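Local coordinates for amidohydrolase 3 domain-containing protein (Pyrococcus furiosus, PDB 3ICJ) that binds two zinc ions and probably hydrolyses carbon-nitrogen bonds other than peptide bonds, as a member of the amidohydrolase family, at residues Y46-F49 against S50-K53; M122-L125 against V126-K130; W150-R153 against E154-D157; I214-V217 against K218-K221. All blocks are in the same frame, centred on the assembly; numbering follows the deposited sequence.

Interaction 1. Residues Y46-F49 against S50-K53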
# COMPACT_ATOMS: atom_id res chain seq x y z
N TYR A 46 8.00 6.07 23.64
CA TYR A 46 9.03 6.17 22.60
C TYR A 46 8.74 7.37 21.71
O TYR A 46 7.69 7.45 21.09
CB TYR A 46 9.14 4.89 21.75
CG TYR A 46 9.67 3.71 22.52
CD1 TYR A 46 11.04 3.49 22.65
CD2 TYR A 46 8.79 2.81 23.12
CE1 TYR A 46 11.53 2.40 23.36
CE2 TYR A 46 9.26 1.72 23.83
CZ TYR A 46 10.63 1.52 23.95
OH TYR A 46 11.08 0.45 24.66
N THR A 47 9.68 8.30 21.66
CA THR A 47 9.53 9.44 20.77
C THR A 47 10.25 9.20 19.45
O THR A 47 9.99 9.89 18.48
CB THR A 47 10.07 10.72 21.40
OG1 THR A 47 11.45 10.53 21.72
CG2 THR A 47 9.26 11.08 22.67
N SER A 48 11.14 8.21 19.42
CA SER A 48 12.00 7.94 18.28
C SER A 48 12.60 6.54 18.39
O SER A 48 12.79 6.04 19.50
CB SER A 48 13.14 8.97 18.22
OG SER A 48 13.95 8.73 17.08
N PHE A 49 12.87 5.90 17.24
CA PHE A 49 13.55 4.59 17.20
C PHE A 49 14.91 4.68 16.49
O PHE A 49 15.64 3.69 16.40
CB PHE A 49 12.68 3.49 16.55
CG PHE A 49 11.46 3.11 17.35
CD1 PHE A 49 11.57 2.37 18.53
CD2 PHE A 49 10.19 3.51 16.93
CE1 PHE A 49 10.43 2.03 19.29
CE2 PHE A 49 9.05 3.17 17.68
CZ PHE A 49 9.17 2.43 18.85
N SER A 50 15.24 5.86 15.97
CA SER A 50 16.56 6.06 15.35
C SER A 50 17.11 7.46 15.63
O SER A 50 16.85 8.38 14.87
CB SER A 50 16.51 5.76 13.85
OG SER A 50 17.80 5.90 13.25
N PRO A 51 17.84 7.63 16.75
CA PRO A 51 18.12 6.62 17.79
C PRO A 51 16.94 6.44 18.76
O PRO A 51 16.06 7.30 18.82
CB PRO A 51 19.32 7.22 18.52
CG PRO A 51 19.06 8.71 18.46
CD PRO A 51 18.40 8.95 17.11
N VAL A 52 16.91 5.33 19.49
CA VAL A 52 15.85 5.06 20.46
C VAL A 52 15.84 6.15 21.55
O VAL A 52 16.89 6.42 22.14
CB VAL A 52 16.02 3.67 21.14
CG1 VAL A 52 15.09 3.53 22.33
CG2 VAL A 52 15.75 2.56 20.13
N LYS A 53 14.69 6.78 21.76
CA LYS A 53 14.55 7.76 22.82
C LYS A 53 13.24 7.54 23.55
O LYS A 53 12.18 7.50 22.92
CB LYS A 53 14.64 9.19 22.27
CG LYS A 53 14.83 10.25 23.35
CD LYS A 53 14.42 11.63 22.87
CE LYS A 53 13.93 12.48 24.03
NZ LYS A 53 12.65 13.16 23.64
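The Y46 ring receives V52 at its edge, CG1 lying in the ring plane 3.9 Å from Y46 CE1, while one ring face is covered by CE1 of its own strand neighbour F49, displaced toward the rim. The F49 ring likewise meets V52 edge-on, with F49 CD1 a looser 4.5 Å from V52 CG2. This is the turn end of a beta hairpin, strands 44-49 and 52-55, and the peptide bond between S50 and P51 is cis, consistent with the sharp reversal of the chain. T47 and S48 together stand opposite K53, as in a beta bulge: T47 N donates to K53 O at 2.9 Å, nearly in line with the carbonyl, whereas K53 N reaches S48 O at 3.0 Å from well above the carbonyl plane. The K53 chain leaves with CG anti to the backbone N (chi1 -166°) and passes obliquely by T47, its CD 3.4 Å from T47 OG1. K53 NZ gives that oxygen a weak bond and forms a long, weak ion pair with E487. Cutting K53 back to alanine is likely to strip the aliphatic cover from T47 OG1 and leave E487 without its distant positive mate. S48 OG, hydrogen-bonded to K485, also lies 3.1 Å from P51 O. Across the strands, a CA-H...O contact brings V52 CA to 3.4 Å from S48 O.

Interaction 2. Residues M122-L125 against V126-K130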
# COMPACT_ATOMS: atom_id res chain seq x y z
N MET A 122 -21.28 -26.73 -5.29
CA MET A 122 -21.94 -25.58 -5.94
C MET A 122 -23.12 -25.04 -5.12
O MET A 122 -23.41 -23.84 -5.17
CB MET A 122 -22.37 -25.93 -7.37
CG MET A 122 -22.48 -24.71 -8.33
SD MET A 122 -20.93 -23.84 -8.60
CE MET A 122 -19.87 -25.19 -9.12
N GLU A 123 -23.77 -25.92 -4.36
CA GLU A 123 -24.86 -25.58 -3.44
C GLU A 123 -24.38 -24.63 -2.35
O GLU A 123 -25.05 -23.62 -2.08
CB GLU A 123 -25.47 -26.84 -2.80
CG GLU A 123 -26.30 -27.75 -3.75
CD GLU A 123 -25.48 -28.43 -4.86
OE1 GLU A 123 -24.31 -28.83 -4.61
OE2 GLU A 123 -25.99 -28.54 -6.00
N GLU A 124 -23.29 -24.95 -1.69
CA GLU A 124 -22.70 -24.09 -0.72
C GLU A 124 -22.11 -22.77 -1.27
O GLU A 124 -22.17 -21.73 -0.64
CB GLU A 124 -21.66 -24.85 0.08
CG GLU A 124 -20.62 -23.98 0.71
CD GLU A 124 -20.20 -24.46 2.06
OE1 GLU A 124 -20.61 -23.85 3.06
OE2 GLU A 124 -19.45 -25.46 2.11
N LEU A 125 -21.53 -22.87 -2.46
CA LEU A 125 -21.02 -21.67 -3.12
C LEU A 125 -22.15 -20.70 -3.39
O LEU A 125 -22.01 -19.51 -3.11
CB LEU A 125 -20.28 -22.01 -4.43
CG LEU A 125 -19.64 -20.84 -5.21
CD1 LEU A 125 -18.27 -21.20 -5.75
CD2 LEU A 125 -20.53 -20.33 -6.34
N VAL A 126 -23.26 -21.21 -3.92
CA VAL A 126 -24.45 -20.39 -4.19
C VAL A 126 -25.03 -19.76 -2.90
O VAL A 126 -25.38 -18.57 -2.91
CB VAL A 126 -25.52 -21.19 -5.02
CG1 VAL A 126 -26.91 -20.57 -4.94
CG2 VAL A 126 -25.08 -21.30 -6.48
N GLU A 127 -25.07 -20.53 -1.81
CA GLU A 127 -25.49 -20.03 -0.48
C GLU A 127 -24.62 -18.90 0.06
O GLU A 127 -25.13 -17.93 0.64
CB GLU A 127 -25.56 -21.15 0.57
CG GLU A 127 -26.96 -21.52 1.03
CD GLU A 127 -27.63 -22.55 0.13
OE1 GLU A 127 -27.91 -22.24 -1.05
OE2 GLU A 127 -27.90 -23.68 0.61
N ARG A 128 -23.30 -19.05 -0.09
CA ARG A 128 -22.35 -18.06 0.42
C ARG A 128 -22.43 -16.76 -0.37
O ARG A 128 -22.36 -15.68 0.21
CB ARG A 128 -20.93 -18.62 0.43
CG ARG A 128 -20.71 -19.74 1.42
CD ARG A 128 -19.93 -19.30 2.65
NE ARG A 128 -18.49 -19.39 2.43
CZ ARG A 128 -17.76 -20.49 2.62
NH1 ARG A 128 -16.45 -20.45 2.38
NH2 ARG A 128 -18.32 -21.62 3.04
N VAL A 129 -22.60 -16.87 -1.69
CA VAL A 129 -22.76 -15.71 -2.58
C VAL A 129 -24.06 -14.96 -2.25
O VAL A 129 -24.05 -13.73 -2.13
CB VAL A 129 -22.66 -16.10 -4.09
CG1 VAL A 129 -22.84 -14.88 -4.98
CG2 VAL A 129 -21.33 -16.71 -4.40
N LYS A 130 -25.15 -15.70 -2.06
CA LYS A 130 -26.45 -15.11 -1.70
C LYS A 130 -26.41 -14.29 -0.41
O LYS A 130 -27.20 -13.36 -0.25
CB LYS A 130 -27.54 -16.18 -1.60
CG LYS A 130 -28.26 -16.49 -2.91
CD LYS A 130 -29.25 -17.64 -2.71
CE LYS A 130 -29.92 -18.05 -4.01
NZ LYS A 130 -30.77 -19.27 -3.84
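R128 reaches back one helical turn to E124 on the surface of helix 122-130, the crossover helix of a beta-alpha-beta unit formed with strands 114-115 and 137-142. R128 CB sits over the preceding turn, 3.5 Å from E124 O. With CG placed beside the backbone N and opposite the carbonyl carbon (chi1 -68°), the next carbon comes closer still, R128 CG lying 3.2 Å from E124 O. The chain then bends at chi2 and chi3, which presents NE to the carbonyl oxygen of D115, its main polar partner, at the end of strand 114-115. Only at the tip is the carboxylate met: R128 NH2 lies 3.2 Å from E124 OE1 in a salt bridge whose hydrogen bond is weak and bent (121°). OE1 approaches the guanidinium edge near its plane, but the two flat groups are turned 75° apart, so a paired, two-oxygen grip is not made. E124 and R128 nevertheless run side by side in the same direction.

Beneath them the regular i to i+4 backbone bonds hold the turn, V126 N to M122 O at 2.9 Å and V129 N to L125 O at 3.1 Å among them. The buried side of the helix carries L125 and V129, likewise one turn apart. These two pack on L165 of strand 163-167, L125 also meeting W142. Between themselves they touch lightly, L125 CD2 to V129 CG2 at 4.2 Å, and that same methyl, V129 CG2, rests 3.2 Å from L125 O.

Interaction 3. Residues W150-R153 against E154-D157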
# COMPACT_ATOMS: atom_id res chain seq x y z
N TRP A 150 -16.56 -26.93 -12.63
CA TRP A 150 -16.44 -25.49 -12.80
C TRP A 150 -17.77 -24.79 -12.50
O TRP A 150 -18.82 -25.29 -12.91
CB TRP A 150 -16.03 -25.14 -14.22
CG TRP A 150 -14.60 -25.40 -14.57
CD1 TRP A 150 -14.05 -26.59 -14.96
CD2 TRP A 150 -13.54 -24.44 -14.60
NE1 TRP A 150 -12.71 -26.43 -15.21
CE2 TRP A 150 -12.37 -25.12 -14.99
CE3 TRP A 150 -13.46 -23.06 -14.31
CZ2 TRP A 150 -11.12 -24.48 -15.11
CZ3 TRP A 150 -12.21 -22.42 -14.43
CH2 TRP A 150 -11.07 -23.13 -14.83
N PRO A 151 -17.72 -23.64 -11.81
CA PRO A 151 -18.93 -22.82 -11.69
C PRO A 151 -19.20 -22.13 -13.03
O PRO A 151 -18.26 -21.84 -13.79
CB PRO A 151 -18.57 -21.80 -10.60
CG PRO A 151 -17.06 -21.66 -10.68
CD PRO A 151 -16.53 -22.98 -11.23
N THR A 152 -20.46 -21.92 -13.35
CA THR A 152 -20.79 -21.25 -14.60
C THR A 152 -21.85 -20.19 -14.39
O THR A 152 -22.53 -20.16 -13.35
CB THR A 152 -21.33 -22.22 -15.70
OG1 THR A 152 -22.57 -22.80 -15.26
CG2 THR A 152 -20.33 -23.31 -16.06
N ARG A 153 -22.00 -19.37 -15.43
CA ARG A 153 -23.05 -18.37 -15.58
C ARG A 153 -24.44 -18.88 -15.20
O ARG A 153 -25.18 -18.18 -14.50
CB ARG A 153 -23.03 -17.89 -17.04
CG ARG A 153 -24.07 -16.90 -17.44
CD ARG A 153 -24.26 -16.91 -18.96
NE ARG A 153 -25.05 -15.75 -19.37
CZ ARG A 153 -24.87 -15.05 -20.49
NH1 ARG A 153 -23.91 -15.36 -21.35
NH2 ARG A 153 -25.66 -14.00 -20.73
N GLU A 154 -24.77 -20.08 -15.65
CA GLU A 154 -26.06 -20.72 -15.38
C GLU A 154 -26.29 -21.06 -13.89
O GLU A 154 -27.40 -20.87 -13.38
CB GLU A 154 -26.23 -21.96 -16.28
CG GLU A 154 -27.30 -22.93 -15.84
CD GLU A 154 -27.94 -23.68 -16.98
OE1 GLU A 154 -27.40 -23.62 -18.11
OE2 GLU A 154 -28.98 -24.32 -16.74
N ASP A 155 -25.25 -21.53 -13.20
CA ASP A 155 -25.33 -21.79 -11.74
C ASP A 155 -25.62 -20.50 -10.96
O ASP A 155 -26.36 -20.50 -9.98
CB ASP A 155 -24.03 -22.40 -11.22
CG ASP A 155 -23.69 -23.72 -11.89
OD1 ASP A 155 -24.51 -24.65 -11.82
OD2 ASP A 155 -22.60 -23.83 -12.49
N LEU A 156 -25.02 -19.40 -11.41
CA LEU A 156 -25.10 -18.13 -10.69
C LEU A 156 -26.28 -17.27 -11.14
O LEU A 156 -26.57 -16.23 -10.52
CB LEU A 156 -23.79 -17.35 -10.83
CG LEU A 156 -22.50 -18.10 -10.50
CD1 LEU A 156 -21.31 -17.27 -10.93
CD2 LEU A 156 -22.42 -18.42 -9.01
N ASP A 157 -26.97 -17.69 -12.20
CA ASP A 157 -28.17 -16.99 -12.67
C ASP A 157 -29.37 -17.14 -11.73
O ASP A 157 -30.38 -16.47 -11.93
CB ASP A 157 -28.54 -17.41 -14.10
CG ASP A 157 -27.83 -16.59 -15.16
OD1 ASP A 157 -27.17 -15.59 -14.82
OD2 ASP A 157 -27.95 -16.95 -16.35
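T152 is the last extended residue (phi/psi -135°/167°) before the chain curls into the short, weakly bonded helix 153-156, and L156 N closes the turn onto T152 O at 3.2 Å, in the carbonyl plane. D155 folds its carboxylate back over the start of this turn. A chi1 of -59° sets this group on the side of its own amide and carries D155 OD2 to T152 N at 3.0 Å, where the anti lone pair is used. The same D155 OD2 is 3.0 Å from T152 OG1, so it faces both the amide and the hydroxyl of one residue, while OD1 makes a salt bridge with R149. Were D155 an alanine, the T152 amide would probably lose this acceptor and R149 its charge mate. R153 and D157 pass obliquely with their opposite charges too far apart for a salt bridge, R153 NE being 4.4 Å from D157 OD2; both bind S177 OG instead, which thus bridges them. L156 turns inward, packing on L125 of helix 122-130, on V163 and L165 of strand 163-167 and on V174 of strand 172-175, while P151 touches M122 of that helix and the same V174.

Interaction 4. Residues I214-V217 against K218-K221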
# COMPACT_ATOMS: atom_id res chain seq x y z
N ILE A 214 -18.62 0.92 -13.68
CA ILE A 214 -19.73 0.35 -12.90
C ILE A 214 -19.81 0.82 -11.44
O ILE A 214 -20.87 1.25 -10.97
CB ILE A 214 -19.72 -1.20 -12.98
CG1 ILE A 214 -19.86 -1.63 -14.44
CG2 ILE A 214 -20.84 -1.80 -12.14
CD1 ILE A 214 -19.24 -2.97 -14.72
N LEU A 215 -18.69 0.72 -10.71
CA LEU A 215 -18.61 1.25 -9.34
C LEU A 215 -18.82 2.77 -9.31
O LEU A 215 -18.42 3.48 -10.23
CB LEU A 215 -17.28 0.88 -8.69
CG LEU A 215 -17.05 -0.64 -8.57
CD1 LEU A 215 -15.64 -0.91 -8.07
CD2 LEU A 215 -18.09 -1.31 -7.69
N THR A 216 -19.48 3.26 -8.28
CA THR A 216 -19.84 4.68 -8.18
C THR A 216 -18.93 5.36 -7.15
O THR A 216 -18.16 4.69 -6.46
CB THR A 216 -21.31 4.89 -7.75
OG1 THR A 216 -21.49 4.43 -6.40
CG2 THR A 216 -22.27 4.19 -8.69
N VAL A 217 -19.03 6.69 -7.07
CA VAL A 217 -18.34 7.48 -6.04
C VAL A 217 -18.72 6.99 -4.62
O VAL A 217 -17.85 6.78 -3.80
CB VAL A 217 -18.57 9.00 -6.20
CG1 VAL A 217 -18.10 9.78 -4.95
CG2 VAL A 217 -17.88 9.50 -7.47
N LYS A 218 -20.02 6.78 -4.38
CA LYS A 218 -20.50 6.23 -3.10
C LYS A 218 -19.88 4.87 -2.76
O LYS A 218 -19.48 4.64 -1.61
CB LYS A 218 -22.03 6.09 -3.11
CG LYS A 218 -22.82 7.26 -2.54
CD LYS A 218 -24.33 7.06 -2.74
CE LYS A 218 -24.89 5.84 -1.99
NZ LYS A 218 -25.27 6.17 -0.58
N ASP A 219 -19.79 3.97 -3.75
CA ASP A 219 -19.10 2.67 -3.55
C ASP A 219 -17.66 2.91 -3.09
O ASP A 219 -17.19 2.26 -2.15
CB ASP A 219 -19.05 1.83 -4.82
CG ASP A 219 -20.41 1.38 -5.30
OD1 ASP A 219 -21.32 1.13 -4.48
OD2 ASP A 219 -20.55 1.23 -6.53
N TYR A 220 -16.96 3.84 -3.74
CA TYR A 220 -15.56 4.13 -3.35
C TYR A 220 -15.41 4.73 -1.96
O TYR A 220 -14.47 4.37 -1.26
CB TYR A 220 -14.84 5.03 -4.36
CG TYR A 220 -14.26 4.27 -5.52
CD1 TYR A 220 -15.04 3.94 -6.62
CD2 TYR A 220 -12.93 3.86 -5.50
CE1 TYR A 220 -14.51 3.23 -7.70
CE2 TYR A 220 -12.37 3.15 -6.58
CZ TYR A 220 -13.18 2.84 -7.68
OH TYR A 220 -12.67 2.14 -8.75
N LYS A 221 -16.36 5.58 -1.56
CA LYS A 221 -16.37 6.15 -0.20
C LYS A 221 -16.47 5.05 0.84
O LYS A 221 -15.77 5.06 1.84
CB LYS A 221 -17.54 7.12 -0.02
CG LYS A 221 -17.40 8.46 -0.74
CD LYS A 221 -18.65 9.30 -0.57
CE LYS A 221 -18.71 9.89 0.83
NZ LYS A 221 -20.05 10.49 1.12
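Side chain and backbone exchange two hydrogen bonds between T216 and D219, one in each direction. T216 stands at the N-cap of helix 217-233. T216 OG1, lodged between the backbone N and the carbonyl carbon (chi1 66°), faces the first turn and accepts from D219 N at 3.2 Å along an almost straight path (167°). In return D219 OD2 takes the T216 N-H, with T216 N 2.9 Å away. That donor stands above the carboxylate plane, 36° out of it. OD2 has a second claim on it, a salt bridge to R135, whose guanidinium also bonds to I214 O; one cationic and one amide donor on the same oxygen would probably favour the charged form of the carboxylate.

Ordinary helical bonds follow: Y220 N to T216 O at 3.1 Å and K221 N to V217 O at 2.9 Å.

The apolar part is small: L215 CB touches Y220 CE1 at 3.8 Å, approaching the ring obliquely. Two carbon-to-oxygen contacts lie beside it. The T216 carbonyl oxygen sits in the ring plane at its edge, 3.2 Å from Y220 CD1, and L215 crosses D219 at about a right angle, L215 CD2 being 3.7 Å from D219 OD2.

Ionic and polar ties at the far ends lead outward. K221 NZ pairs with E254 and E258, and Y220 OH bonds to N211 O of the preceding helix, so one ring spans the junction of two helices. Y220 also packs on D105 and M109 of helix 104-112, and its side chain is about 9 Å from that of the zinc ligand H103. The reciprocal T216-D219 bonds are those of a capping box, here starting helix 217-233.

The four contacts follow one another along the chain; only interactions 2 and 3 touch. Their centres are 11 Å apart, and the joint is largely apolar, M122 CE lying 3.6 Å from P151 CA and L125 CD2 3.8 Å from L156 CD2, though M122 and V126 also touch D155. Interaction 4 is 26 Å from each, centre to centre. Interaction 1 lies across the chain's centre, 51 Å from interaction 2 between centres. Interaction 4 approaches the zinc site through the Y220 side chain, about 9 Å from that of H103; the others lie away from it. In both 3 and 4 an aspartate returns to a threonine amide at the start of a helix, a recurring local motif.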